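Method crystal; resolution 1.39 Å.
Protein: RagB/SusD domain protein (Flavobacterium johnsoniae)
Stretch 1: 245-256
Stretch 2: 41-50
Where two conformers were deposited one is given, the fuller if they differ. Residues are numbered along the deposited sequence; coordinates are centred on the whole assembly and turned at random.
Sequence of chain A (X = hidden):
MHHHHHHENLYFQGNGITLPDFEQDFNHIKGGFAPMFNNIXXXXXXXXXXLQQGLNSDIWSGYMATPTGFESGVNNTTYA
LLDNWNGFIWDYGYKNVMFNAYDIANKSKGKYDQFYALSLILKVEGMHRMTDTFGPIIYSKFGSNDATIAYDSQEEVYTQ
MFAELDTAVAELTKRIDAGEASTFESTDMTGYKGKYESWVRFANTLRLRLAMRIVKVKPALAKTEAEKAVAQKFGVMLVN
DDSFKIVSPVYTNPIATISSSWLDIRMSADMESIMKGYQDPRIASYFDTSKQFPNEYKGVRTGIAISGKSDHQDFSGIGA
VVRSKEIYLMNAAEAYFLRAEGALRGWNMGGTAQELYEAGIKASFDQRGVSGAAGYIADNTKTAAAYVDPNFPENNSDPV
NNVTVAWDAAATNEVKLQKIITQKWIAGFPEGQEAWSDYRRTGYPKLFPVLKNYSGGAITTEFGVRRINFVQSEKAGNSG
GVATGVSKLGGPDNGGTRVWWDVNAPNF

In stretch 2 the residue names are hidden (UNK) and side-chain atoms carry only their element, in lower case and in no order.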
# COMPACT_ATOMS: atom_id res chain seq x y z
N LYS A 245 -25.35 -3.93 -20.16
CA LYS A 245 -24.76 -4.19 -21.47
C LYS A 245 -25.03 -3.01 -22.39
O LYS A 245 -26.02 -2.28 -22.23
CB LYS A 245 -25.34 -5.47 -22.09
CG LYS A 245 -26.85 -5.42 -22.35
CD LYS A 245 -27.36 -6.75 -22.88
CE LYS A 245 -28.86 -6.75 -23.07
NZ LYS A 245 -29.33 -8.11 -23.48
N ILE A 246 -24.14 -2.83 -23.36
CA ILE A 246 -24.38 -1.89 -24.44
C ILE A 246 -25.01 -2.65 -25.59
O ILE A 246 -24.45 -3.64 -26.07
CB ILE A 246 -23.08 -1.23 -24.92
CG1 ILE A 246 -22.29 -0.65 -23.74
CG2 ILE A 246 -23.40 -0.16 -25.97
CD1 ILE A 246 -23.01 0.45 -22.97
N VAL A 247 -26.20 -2.22 -26.00
CA VAL A 247 -26.86 -2.79 -27.16
C VAL A 247 -26.65 -1.82 -28.31
O VAL A 247 -27.33 -0.80 -28.41
CB VAL A 247 -28.36 -2.99 -26.89
CG1 VAL A 247 -29.05 -3.57 -28.11
CG2 VAL A 247 -28.57 -3.90 -25.67
N SER A 248 -25.66 -2.10 -29.15
CA SER A 248 -25.35 -1.17 -30.23
C SER A 248 -26.31 -1.36 -31.40
O SER A 248 -26.55 -2.49 -31.83
CB SER A 248 -23.92 -1.35 -30.72
OG SER A 248 -23.63 -0.44 -31.78
N PRO A 249 -26.85 -0.26 -31.93
CA PRO A 249 -27.67 -0.41 -33.13
C PRO A 249 -26.84 -0.72 -34.37
O PRO A 249 -27.42 -1.16 -35.37
CB PRO A 249 -28.34 0.96 -33.28
CG PRO A 249 -27.41 1.91 -32.56
CD PRO A 249 -26.84 1.12 -31.41
N VAL A 250 -25.53 -0.53 -34.31
CA VAL A 250 -24.70 -0.64 -35.52
C VAL A 250 -23.44 -1.49 -35.40
O VAL A 250 -23.06 -2.17 -36.35
CB VAL A 250 -24.30 0.75 -36.07
CG1 VAL A 250 -25.49 1.45 -36.71
CG2 VAL A 250 -23.69 1.62 -34.97
N TYR A 251 -22.79 -1.46 -34.24
CA TYR A 251 -21.47 -2.10 -34.12
C TYR A 251 -21.48 -3.50 -33.52
O TYR A 251 -22.21 -3.78 -32.57
CB TYR A 251 -20.50 -1.22 -33.31
CG TYR A 251 -20.43 0.21 -33.79
CD1 TYR A 251 -19.97 0.51 -35.07
CD2 TYR A 251 -20.84 1.26 -32.98
CE1 TYR A 251 -19.92 1.82 -35.52
CE2 TYR A 251 -20.79 2.58 -33.43
CZ TYR A 251 -20.33 2.84 -34.70
OH TYR A 251 -20.28 4.14 -35.15
N THR A 252 -20.65 -4.36 -34.08
CA THR A 252 -20.32 -5.64 -33.48
C THR A 252 -19.18 -5.41 -32.47
O THR A 252 -18.34 -4.53 -32.67
CB THR A 252 -19.88 -6.63 -34.58
OG1 THR A 252 -20.99 -6.86 -35.46
CG2 THR A 252 -19.43 -7.96 -34.01
N ASN A 253 -19.15 -6.19 -31.39
CA ASN A 253 -18.03 -6.16 -30.45
C ASN A 253 -16.71 -6.16 -31.24
O ASN A 253 -16.50 -7.03 -32.09
CB ASN A 253 -18.10 -7.39 -29.53
CG ASN A 253 -17.07 -7.37 -28.42
OD1 ASN A 253 -15.92 -6.99 -28.63
ND2 ASN A 253 -17.49 -7.79 -27.22
N PRO A 254 -15.82 -5.18 -30.99
CA PRO A 254 -14.62 -5.06 -31.82
C PRO A 254 -13.67 -6.26 -31.72
O PRO A 254 -12.85 -6.48 -32.61
CB PRO A 254 -13.93 -3.78 -31.30
CG PRO A 254 -14.51 -3.57 -29.94
CD PRO A 254 -15.93 -4.08 -30.02
N ILE A 255 -13.81 -7.05 -30.66
CA ILE A 255 -12.98 -8.24 -30.52
C ILE A 255 -13.22 -9.24 -31.66
O ILE A 255 -12.32 -9.98 -32.04
CB ILE A 255 -13.18 -8.91 -29.14
CG1 ILE A 255 -12.77 -7.94 -28.02
CG2 ILE A 255 -12.37 -10.19 -29.03
CD1 ILE A 255 -13.18 -8.40 -26.64
N ALA A 256 -14.44 -9.26 -32.21
CA ALA A 256 -14.73 -10.17 -33.32
C ALA A 256 -13.78 -9.92 -34.49
O ALA A 256 -13.28 -10.87 -35.11
CB ALA A 256 -16.18 -10.02 -33.75
N UNK A 41 -16.11 0.82 -23.33
CA UNK A 41 -15.21 0.12 -24.24
C UNK A 41 -15.39 0.77 -25.60
O UNK A 41 -16.52 0.88 -26.09
c UNK A 41 -15.54 -1.37 -24.33
o UNK A 41 -16.10 -4.10 -24.04
c UNK A 41 -15.24 -2.10 -23.04
n UNK A 41 -14.61 -4.33 -22.38
c UNK A 41 -15.35 -3.60 -23.20
N UNK A 42 -14.30 1.22 -26.21
CA UNK A 42 -14.42 1.89 -27.50
C UNK A 42 -14.90 0.91 -28.56
O UNK A 42 -14.21 -0.05 -28.89
c UNK A 42 -13.22 3.11 -29.34
c UNK A 42 -13.10 2.56 -27.92
c UNK A 42 -12.75 3.67 -26.93
N UNK A 43 -16.09 1.15 -29.09
CA UNK A 43 -16.69 0.18 -30.00
C UNK A 43 -16.14 0.31 -31.41
O UNK A 43 -16.07 -0.69 -32.14
c UNK A 43 -18.87 0.01 -28.66
c UNK A 43 -18.21 0.32 -30.00
c UNK A 43 -20.39 0.04 -28.80
c UNK A 43 -18.40 -1.32 -28.08
N UNK A 44 -15.75 1.52 -31.79
CA UNK A 44 -15.19 1.76 -33.11
C UNK A 44 -14.25 2.97 -33.08
O UNK A 44 -14.48 3.92 -32.34
o UNK A 44 -15.78 1.86 -35.48
c UNK A 44 -16.94 3.35 -33.99
c UNK A 44 -16.32 1.98 -34.15
N UNK A 45 -13.17 2.94 -33.88
CA UNK A 45 -12.75 1.81 -34.72
C UNK A 45 -12.15 0.68 -33.89
O UNK A 45 -11.73 0.90 -32.75
c UNK A 45 -11.11 3.53 -34.80
c UNK A 45 -12.23 4.07 -33.94
c UNK A 45 -11.68 2.44 -35.62
N UNK A 46 -12.10 -0.52 -34.46
CA UNK A 46 -11.63 -1.70 -33.74
C UNK A 46 -10.18 -1.56 -33.29
O UNK A 46 -9.81 -2.08 -32.22
c UNK A 46 -13.25 -3.21 -35.05
c UNK A 46 -11.81 -2.96 -34.58
o UNK A 46 -14.52 -3.05 -37.05
c UNK A 46 -13.56 -2.59 -36.40
o UNK A 46 -12.84 -1.66 -36.83
N UNK A 47 -9.36 -0.86 -34.08
CA UNK A 47 -7.96 -0.69 -33.72
C UNK A 47 -7.81 0.13 -32.45
O UNK A 47 -6.83 -0.04 -31.72
c UNK A 47 -6.91 2.49 -34.76
c UNK A 47 -5.71 4.09 -33.43
c UNK A 47 -7.13 -0.12 -34.89
c UNK A 47 -7.45 1.29 -35.32
c UNK A 47 -6.01 2.76 -33.73
n UNK A 47 -8.30 3.04 -36.43
c UNK A 47 -6.28 5.14 -34.17
c UNK A 47 -8.28 1.67 -36.33
c UNK A 47 -7.16 4.90 -35.19
c UNK A 47 -7.47 3.57 -35.48
N UNK A 48 -8.76 1.01 -32.18
CA UNK A 48 -8.72 1.77 -30.92
C UNK A 48 -9.05 0.86 -29.73
O UNK A 48 -8.37 0.93 -28.72
c UNK A 48 -9.62 3.68 -29.56
c UNK A 48 -9.62 3.02 -30.94
c UNK A 48 -9.11 4.02 -31.99
N UNK A 49 -10.08 0.01 -29.84
CA UNK A 49 -10.33 -0.95 -28.76
C UNK A 49 -9.09 -1.79 -28.47
O UNK A 49 -8.75 -2.06 -27.31
o UNK A 49 -11.80 -5.51 -24.68
c UNK A 49 -11.54 -1.87 -29.04
c UNK A 49 -11.66 -2.87 -27.90
c UNK A 49 -12.34 -2.54 -26.74
c UNK A 49 -11.01 -4.10 -27.95
c UNK A 49 -12.40 -3.41 -25.67
c UNK A 49 -11.07 -4.98 -26.89
c UNK A 49 -11.76 -4.63 -25.74
N UNK A 50 -8.42 -2.24 -29.53
CA UNK A 50 -7.24 -3.07 -29.36
C UNK A 50 -6.22 -2.39 -28.45
O UNK A 50 -5.57 -3.05 -27.65
o UNK A 50 -4.84 -3.83 -32.89
n UNK A 50 -4.52 -5.95 -32.24
c UNK A 50 -4.93 -4.71 -32.04
c UNK A 50 -6.62 -3.38 -30.73
c UNK A 50 -5.52 -4.42 -30.67
O HOH W 1 -16.16 -6.86 -24.64
O HOH W 2 -16.82 -2.52 -33.81

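Position 41 carries three side-chain carbons, the third bonded to one oxygen and one nitrogen, the pattern of a glutamine. Gln41 makes no direct contact with stretch 1, but its amide reaches it through water: water 1 donates to Gln41 OE1 (2.8 Å) and accepts from Asn253 ND2 (3.0 Å).

Position 42 has a single carbon bearing two more, and this small fork is Val42. Its CB points away from stretch 1, so only the backbone meets the other side: Val42 O lies 3.7 Å from Pro254 CG and finds no hydrogen-bonding partner.

At position 43 four carbons fork at the second, with no polar atom, and lie against Ile246, Tyr251 and Pro254; this is leucine. Leu43 suits an apolar pocket with several walls: CD1 lies 4.1 Å from Ile246 CG2, CD2 lies 4.2 Å from Pro254 CD, and CB lies 4.1 Å from Tyr251 CD2. Its carbonyl is served by water 2, which donates to Leu43 O (2.6 Å) and to Thr252 O (2.8 Å), joining two acceptors that could not bond to each other.

Position 44 shows one carbon carrying an oxygen and a carbon, set against the Tyr251 ring, hence threonine. Thr44 CG2 sits over one face of the Tyr251 ring, 3.9 Å from its centroid, in a CH-pi contact.

Position 45 has three carbons closing a ring onto the backbone N: Pro45, preceded by a cis peptide bond. It points away from stretch 1 and occupies the N-cap position; lacking an amide hydrogen costs it nothing there.

Position 46 has three carbons, the last bearing two oxygens, and touches Pro254, so it is glutamate. The aliphatic part of Glu46 packs against proline, with CG 3.9 Å from Pro254 CB.

Position 47 bears fused five- and six-membered rings with one nitrogen, unmistakably Trp47; it points away and touches a crystal neighbour instead.

Position 48, again one carbon carrying two, is Val48, buried but beyond reach of stretch 1.

Position 49 has a six-carbon ring bearing an oxygen and meets Pro254 and Ile255: tyrosine. Tyr49 CB lies 3.5 Å from Pro254 CG and CE2 3.6 Å from Ile255 CG1, while the hydroxyl is bonded elsewhere in the structure.

Position 50 repeats the three-carbon amide pattern; Gln50 takes no part.

The contact therefore works by apolar packing, without a direct hydrogen bond across it. Pro254 packs against Leu43, Glu46 and Tyr49, and two waters bridge polar groups. Stretch 1 supports its own shape: Ser248 OG accepts from Tyr251 N (2.8 Å), and Asn253 OD1 caps Ile255 N (2.9 Å).

Stretch 2, residues 41-50: QVLTPEWVYQ
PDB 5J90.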